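Local coordinates for initiator protein NS1 (Murine minute virus, PDB 4R94), which nicks viral DNA at the replication origin through its N-terminal nuclease domain and unwinds it with an ATP-driven helicase to initiate and direct parvoviral replication, at residues F203-M206 / I207-F211; N238-K241 / E242-H246. All coordinates share one frame; numbering follows the deposited sequence.

Contact 1: residues F203-M206 / I207-F211; sequences FGNM and IAYYF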
ATOM      1  N   PHE A 203       7.289 -13.298   3.599  1.00 21.52           N
ATOM      2  CA  PHE A 203       6.172 -12.906   2.746  1.00 21.52           C
ATOM      3  C   PHE A 203       4.872 -13.672   3.010  1.00 20.77           C
ATOM      4  O   PHE A 203       3.889 -13.097   3.466  1.00 19.11           O
ATOM      5  CB  PHE A 203       6.596 -13.067   1.288  1.00 20.40           C
ATOM      6  CG  PHE A 203       5.618 -12.518   0.287  1.00 19.83           C
ATOM      7  CD1 PHE A 203       5.541 -11.152   0.037  1.00 20.41           C
ATOM      8  CD2 PHE A 203       4.832 -13.381  -0.465  1.00 20.11           C
ATOM      9  CE1 PHE A 203       4.658 -10.648  -0.923  1.00 19.29           C
ATOM     10  CE2 PHE A 203       3.953 -12.889  -1.429  1.00 19.48           C
ATOM     11  CZ  PHE A 203       3.860 -11.519  -1.654  1.00 18.87           C
ATOM     12  N   GLY A 204       4.863 -14.969   2.717  1.00 20.12           N
ATOM     13  CA  GLY A 204       3.654 -15.760   2.885  1.00 21.84           C
ATOM     14  C   GLY A 204       3.134 -15.757   4.315  1.00 19.96           C
ATOM     15  O   GLY A 204       1.939 -15.601   4.540  1.00 19.43           O
ATOM     16  N   ASN A 205       4.031 -15.902   5.282  1.00 21.09           N
ATOM     17  CA  ASN A 205       3.586 -15.966   6.667  1.00 17.88           C
ATOM     18  C   ASN A 205       2.944 -14.674   7.144  1.00 17.88           C
ATOM     19  O   ASN A 205       1.904 -14.705   7.789  1.00 20.96           O
ATOM     20  CB  ASN A 205       4.740 -16.339   7.598  1.00 22.66           C
ATOM     21  CG  ASN A 205       5.189 -17.771   7.416  1.00 26.02           C
ATOM     22  OD1 ASN A 205       4.519 -18.575   6.753  1.00 22.74           O
ATOM     23  ND2 ASN A 205       6.340 -18.101   7.998  1.00 26.43           N
ATOM     24  N   MET A 206       3.562 -13.540   6.825  1.00 20.04           N
ATOM     25  CA  MET A 206       3.018 -12.252   7.229  1.00 18.88           C
ATOM     26  C   MET A 206       1.643 -12.006   6.599  1.00 17.43           C
ATOM     27  O   MET A 206       0.748 -11.467   7.241  1.00 18.26           O
ATOM     28  CB  MET A 206       3.976 -11.109   6.859  1.00 19.01           C
ATOM     29  CG  MET A 206       3.511  -9.751   7.359  1.00 22.66           C
ATOM     30  SD  MET A 206       3.540  -9.633   9.163  1.00 29.20           S
ATOM     31  CE  MET A 206       5.237 -10.097   9.417  1.00 21.74           C
ATOM     32  N   ILE A 207       1.474 -12.388   5.334  1.00 17.06           N
ATOM     33  CA  ILE A 207       0.178 -12.201   4.704  1.00 18.29           C
ATOM     34  C   ILE A 207      -0.892 -13.102   5.364  1.00 18.40           C
ATOM     35  O   ILE A 207      -1.936 -12.612   5.800  1.00 19.24           O
ATOM     36  CB  ILE A 207       0.280 -12.456   3.189  1.00 18.86           C
ATOM     37  CG1 ILE A 207       1.244 -11.423   2.589  1.00 16.47           C
ATOM     38  CG2 ILE A 207      -1.115 -12.408   2.550  1.00 16.82           C
ATOM     39  CD1 ILE A 207       1.639 -11.696   1.136  1.00 18.49           C
ATOM     40  N   ALA A 208      -0.608 -14.394   5.497  1.00 17.82           N
ATOM     41  CA  ALA A 208      -1.603 -15.342   5.987  1.00 22.15           C
ATOM     42  C   ALA A 208      -1.916 -15.153   7.469  1.00 19.38           C
ATOM     43  O   ALA A 208      -3.077 -15.188   7.881  1.00 20.96           O
ATOM     44  CB  ALA A 208      -1.129 -16.767   5.740  1.00 22.72           C
ATOM     45  N   TYR A 209      -0.874 -14.945   8.269  1.00 20.42           N
ATOM     46  CA  TYR A 209      -1.041 -14.888   9.717  1.00 20.19           C
ATOM     47  C   TYR A 209      -1.320 -13.490  10.251  1.00 21.07           C
ATOM     48  O   TYR A 209      -1.602 -13.325  11.438  1.00 21.08           O
ATOM     49  CB  TYR A 209       0.204 -15.443  10.408  1.00 18.95           C
ATOM     50  CG  TYR A 209       0.495 -16.889  10.103  1.00 21.03           C
ATOM     51  CD1 TYR A 209      -0.527 -17.837  10.112  1.00 22.99           C
ATOM     52  CD2 TYR A 209       1.784 -17.311   9.812  1.00 23.38           C
ATOM     53  CE1 TYR A 209      -0.264 -19.167   9.833  1.00 26.24           C
ATOM     54  CE2 TYR A 209       2.060 -18.641   9.541  1.00 27.50           C
ATOM     55  CZ  TYR A 209       1.028 -19.564   9.549  1.00 29.28           C
ATOM     56  OH  TYR A 209       1.294 -20.895   9.277  1.00 32.54           O
ATOM     57  N   TYR A 210      -1.226 -12.465   9.403  1.00 19.32           N
ATOM     58  CA  TYR A 210      -1.454 -11.116   9.896  1.00 19.72           C
ATOM     59  C   TYR A 210      -2.331 -10.273   8.939  1.00 17.67           C
ATOM     60  O   TYR A 210      -3.430  -9.867   9.319  1.00 18.75           O
ATOM     61  CB  TYR A 210      -0.111 -10.409  10.174  1.00 19.88           C
ATOM     62  CG  TYR A 210      -0.304  -9.020  10.714  1.00 22.14           C
ATOM     63  CD1 TYR A 210      -0.834  -8.814  11.988  1.00 22.86           C
ATOM     64  CD2 TYR A 210       0.022  -7.909   9.950  1.00 21.42           C
ATOM     65  CE1 TYR A 210      -1.039  -7.538  12.480  1.00 25.95           C
ATOM     66  CE2 TYR A 210      -0.180  -6.625  10.438  1.00 26.73           C
ATOM     67  CZ  TYR A 210      -0.703  -6.447  11.698  1.00 27.97           C
ATOM     68  OH  TYR A 210      -0.901  -5.167  12.162  1.00 31.53           O
ATOM     69  N   PHE A 211      -1.886  -9.984   7.719  1.00 18.40           N
ATOM     70  CA  PHE A 211      -2.704  -9.055   6.926  1.00 15.98           C
ATOM     71  C   PHE A 211      -4.083  -9.613   6.578  1.00 15.64           C
ATOM     72  O   PHE A 211      -5.071  -8.873   6.566  1.00 18.94           O
ATOM     73  CB  PHE A 211      -1.963  -8.618   5.652  1.00 16.70           C
ATOM     74  CG  PHE A 211      -0.816  -7.694   5.933  1.00 17.66           C
ATOM     75  CD1 PHE A 211      -1.049  -6.454   6.510  1.00 16.96           C
ATOM     76  CD2 PHE A 211       0.494  -8.088   5.675  1.00 17.63           C
ATOM     77  CE1 PHE A 211       0.009  -5.584   6.801  1.00 16.83           C
ATOM     78  CE2 PHE A 211       1.559  -7.236   5.955  1.00 16.37           C
ATOM     79  CZ  PHE A 211       1.322  -5.989   6.536  1.00 18.86           C
TER
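M206 reaches forward along helix 203-211 to two aromatic residues of the next turn, Y210 and F211. With CG anti to the backbone N (chi1 -175°), its CB leads to a CG that comes obliquely to the F211 ring, 3.5 Å from F211 CE2. A bend at chi2 carries M206 SD to 3.9 Å from Y210 CB, in an oblique Met-aromatic contact with the Y210 ring, its centroid 4.9 Å from M206 SD; a further bend at chi3 turns only the terminal CE. A second, longer Met-aromatic approach is made to the F211 ring. Y210 CD2 in turn stands over the centre of one face of F211, 3.8 Å above the plane.

The backbone beneath widens. Regular i to i+4 bonds join I207 N to F203 O, A208 N to G204 O and Y209 N to N205 O, but M206 O accepts its sound bond from F211 N (3.1 Å, 161° at the hydrogen), an i to i+5 span, whereas the bond from Y210 N is weak. This is the wider pi-type turn of 207-211. One turn back, I207 CD1 sits over the F203 ring face, 13° off its normal, a CH-pi contact. On another side of the helix, N205 lies alongside Y209, amide and ring inclined to each other, with N205 OD1 hydrogen-bonded to Y252.

F211 also meets H129, a magnesium ligand, while Y210 is the nuclease active-site tyrosine. The chemistry between M206 and these two rings is apolar and sulfur-aromatic, so dispersion and shape, rather than charge, probably govern how the base of the tyrosine side chain is seated.

Contact 2: residues N238-K241 / E242-H246; sequences NFLK and EGERH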
ATOM      1  N   ASN A 238      -6.469 -10.445  -4.382  1.00 20.34           N
ATOM      2  CA  ASN A 238      -7.208  -9.242  -4.791  1.00 20.07           C
ATOM      3  C   ASN A 238      -8.708  -9.359  -4.639  1.00 20.17           C
ATOM      4  O   ASN A 238      -9.349  -8.515  -4.035  1.00 20.87           O
ATOM      5  CB  ASN A 238      -6.947  -8.895  -6.266  1.00 18.39           C
ATOM      6  CG  ASN A 238      -5.507  -8.545  -6.554  1.00 20.04           C
ATOM      7  OD1 ASN A 238      -4.591  -9.246  -6.149  1.00 18.76           O
ATOM      8  ND2 ASN A 238      -5.303  -7.467  -7.297  1.00 20.81           N
ATOM      9  N   PHE A 239      -9.272 -10.411  -5.220  1.00 21.63           N
ATOM     10  CA  PHE A 239     -10.723 -10.473  -5.345  1.00 21.39           C
ATOM     11  C   PHE A 239     -11.390 -11.185  -4.183  1.00 24.64           C
ATOM     12  O   PHE A 239     -12.606 -11.354  -4.176  1.00 23.35           O
ATOM     13  CB  PHE A 239     -11.121 -11.160  -6.662  1.00 23.48           C
ATOM     14  CG  PHE A 239     -10.675 -10.432  -7.911  1.00 22.73           C
ATOM     15  CD1 PHE A 239     -10.225  -9.115  -7.877  1.00 21.24           C
ATOM     16  CD2 PHE A 239     -10.724 -11.083  -9.138  1.00 24.69           C
ATOM     17  CE1 PHE A 239      -9.818  -8.468  -9.046  1.00 25.38           C
ATOM     18  CE2 PHE A 239     -10.324 -10.442 -10.308  1.00 25.22           C
ATOM     19  CZ  PHE A 239      -9.874  -9.135 -10.260  1.00 24.89           C
ATOM     20  N   LEU A 240     -10.608 -11.594  -3.184  1.00 20.96           N
ATOM     21  CA  LEU A 240     -11.181 -12.330  -2.058  1.00 23.62           C
ATOM     22  C   LEU A 240     -12.024 -11.460  -1.121  1.00 23.62           C
ATOM     23  O   LEU A 240     -11.601 -10.380  -0.703  1.00 21.69           O
ATOM     24  CB  LEU A 240     -10.073 -13.005  -1.245  1.00 21.70           C
ATOM     25  CG  LEU A 240      -9.162 -13.982  -1.987  1.00 19.21           C
ATOM     26  CD1 LEU A 240      -8.183 -14.640  -1.004  1.00 23.89           C
ATOM     27  CD2 LEU A 240      -9.999 -15.037  -2.704  1.00 27.45           C
ATOM     28  N   LYS A 241     -13.211 -11.960  -0.777  1.00 23.61           N
ATOM     29  CA  LYS A 241     -14.066 -11.335   0.226  1.00 26.63           C
ATOM     30  C   LYS A 241     -13.488 -11.629   1.612  1.00 24.47           C
ATOM     31  O   LYS A 241     -12.664 -12.533   1.739  1.00 24.18           O
ATOM     32  CB  LYS A 241     -15.495 -11.858   0.101  1.00 30.47           C
ATOM     33  CG  LYS A 241     -16.109 -11.616  -1.283  1.00 31.94           C
ATOM     34  CD  LYS A 241     -17.431 -12.356  -1.469  1.00 39.70           C
ATOM     35  CE  LYS A 241     -18.169 -11.822  -2.694  1.00 46.69           C
ATOM     36  NZ  LYS A 241     -17.283 -11.746  -3.888  1.00 41.12           N
ATOM     37  N   GLU A 242     -13.913 -10.885   2.640  1.00 28.42           N
ATOM     38  CA  GLU A 242     -13.311 -11.053   3.972  1.00 25.64           C
ATOM     39  C   GLU A 242     -13.407 -12.497   4.454  1.00 28.24           C
ATOM     40  O   GLU A 242     -12.447 -13.037   4.989  1.00 25.98           O
ATOM     41  CB  GLU A 242     -13.942 -10.141   5.040  1.00 28.89           C
ATOM     42  CG  GLU A 242     -13.119 -10.205   6.349  1.00 28.82           C
ATOM     43  CD  GLU A 242     -13.722  -9.522   7.576  1.00 30.38           C
ATOM     44  OE1 GLU A 242     -14.453  -8.520   7.445  1.00 27.36           O
ATOM     45  OE2 GLU A 242     -13.432 -10.004   8.702  1.00 32.41           O
ATOM     46  N   GLY A 243     -14.562 -13.119   4.249  1.00 29.89           N
ATOM     47  CA  GLY A 243     -14.753 -14.496   4.673  1.00 27.04           C
ATOM     48  C   GLY A 243     -13.781 -15.439   3.999  1.00 24.41           C
ATOM     49  O   GLY A 243     -13.276 -16.365   4.618  1.00 27.30           O
ATOM     50  N   GLU A 244     -13.495 -15.182   2.728  1.00 25.19           N
ATOM     51  CA  GLU A 244     -12.594 -16.028   1.959  1.00 21.61           C
ATOM     52  C   GLU A 244     -11.149 -15.843   2.418  1.00 21.89           C
ATOM     53  O   GLU A 244     -10.349 -16.773   2.381  1.00 24.81           O
ATOM     54  CB  GLU A 244     -12.726 -15.725   0.459  1.00 26.19           C
ATOM     55  CG  GLU A 244     -14.115 -16.066  -0.097  1.00 29.18           C
ATOM     56  CD  GLU A 244     -14.310 -15.657  -1.551  1.00 34.16           C
ATOM     57  OE1 GLU A 244     -13.990 -14.501  -1.910  1.00 29.54           O
ATOM     58  OE2 GLU A 244     -14.799 -16.497  -2.338  1.00 33.48           O
ATOM     59  N   ARG A 245     -10.818 -14.621   2.822  1.00 24.53           N
ATOM     60  CA  ARG A 245      -9.481 -14.329   3.314  1.00 21.89           C
ATOM     61  C   ARG A 245      -9.215 -15.105   4.609  1.00 23.42           C
ATOM     62  O   ARG A 245      -8.137 -15.665   4.803  1.00 23.92           O
ATOM     63  CB  ARG A 245      -9.320 -12.819   3.530  1.00 21.18           C
ATOM     64  CG  ARG A 245      -9.265 -12.012   2.216  1.00 20.47           C
ATOM     65  CD  ARG A 245      -9.618 -10.545   2.449  1.00 19.90           C
ATOM     66  NE  ARG A 245      -8.725  -9.915   3.421  1.00 21.06           N
ATOM     67  CZ  ARG A 245      -7.705  -9.125   3.105  1.00 19.43           C
ATOM     68  NH1 ARG A 245      -7.424  -8.864   1.824  1.00 19.50           N
ATOM     69  NH2 ARG A 245      -6.953  -8.608   4.073  1.00 19.08           N
ATOM     70  N   HIS A 246     -10.207 -15.143   5.491  1.00 25.15           N
ATOM     71  CA  HIS A 246     -10.068 -15.913   6.730  1.00 23.94           C
ATOM     72  C   HIS A 246      -9.979 -17.410   6.441  1.00 26.20           C
ATOM     73  O   HIS A 246      -9.236 -18.127   7.110  1.00 25.86           O
ATOM     74  CB  HIS A 246     -11.229 -15.607   7.675  1.00 25.08           C
ATOM     75  CG  HIS A 246     -11.266 -14.184   8.132  1.00 25.88           C
ATOM     76  ND1 HIS A 246     -10.132 -13.490   8.484  1.00 28.75           N
ATOM     77  CD2 HIS A 246     -12.297 -13.314   8.264  1.00 28.61           C
ATOM     78  CE1 HIS A 246     -10.462 -12.256   8.832  1.00 26.17           C
ATOM     79  NE2 HIS A 246     -11.768 -12.127   8.707  1.00 28.56           N
TER
HETATM   80  O   HOH W   1     -14.438 -13.515  -4.335  1.00 40.73           O
HETATM   81  O   HOH W   2      -8.832  -9.276  -0.636  1.00 21.55           O
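E244 OE1 is gripped by two donors: the backbone N of K241, 2.9 Å away and almost straight at 173°, and a water that donates to it at 2.7 Å. K241 N meets the anti lone pair of that oxygen, the one turned from OE2. The same water donates to F239 O and receives a weak bond from K241 NZ, which also has a weak bond to Q69 O. With CG beside its own backbone N (chi1 -64°), E244 sends an extended chain back past the helix start, alongside K241.

K241 O, in turn, accepts R245 N at 3.0 Å, opening the helical bonding. R245 CG packs 3.7 Å from L240 CB, and its guanidinium, bent away at chi3, holds a second water at its edge through NH1, 2.9 Å from that water's O; this water also lies 3.0 Å from L240 O, to which it may donate. R245 NH2 goes on to Q117 OE1 in the sheet. E242 OE2 takes H246 NE2 in the ring plane at 2.7 Å.

A glutamate at N3 bonded back to the N-cap backbone N is one half of a capping box; the reciprocal half is absent at this start of helix 242-252, since the N-cap lysine has no side-chain acceptor.

Overall arrangement
Contact 1 closes before contact 2 opens along the chain, and their centres lie 14 Å apart on the same side of the domain centre. They touch where F211 O and R245 NH2 come within 3.1 Å as packing. Q117, on strand 112-121, joins them further: its NE2 bonds to F211 O and its OE1 to R245 NH2. S249, further along helix 242-252, also hydrogen-bonds A208 O through its OG. These links probably help hold helix 242-252 against helix 203-211, which bears the nuclease tyrosine. The metal site of E119, H127 and H129 lies nearer contact 1: the Y210 side chain is about 5 Å from the magnesium ion, that of R245 about 11 Å.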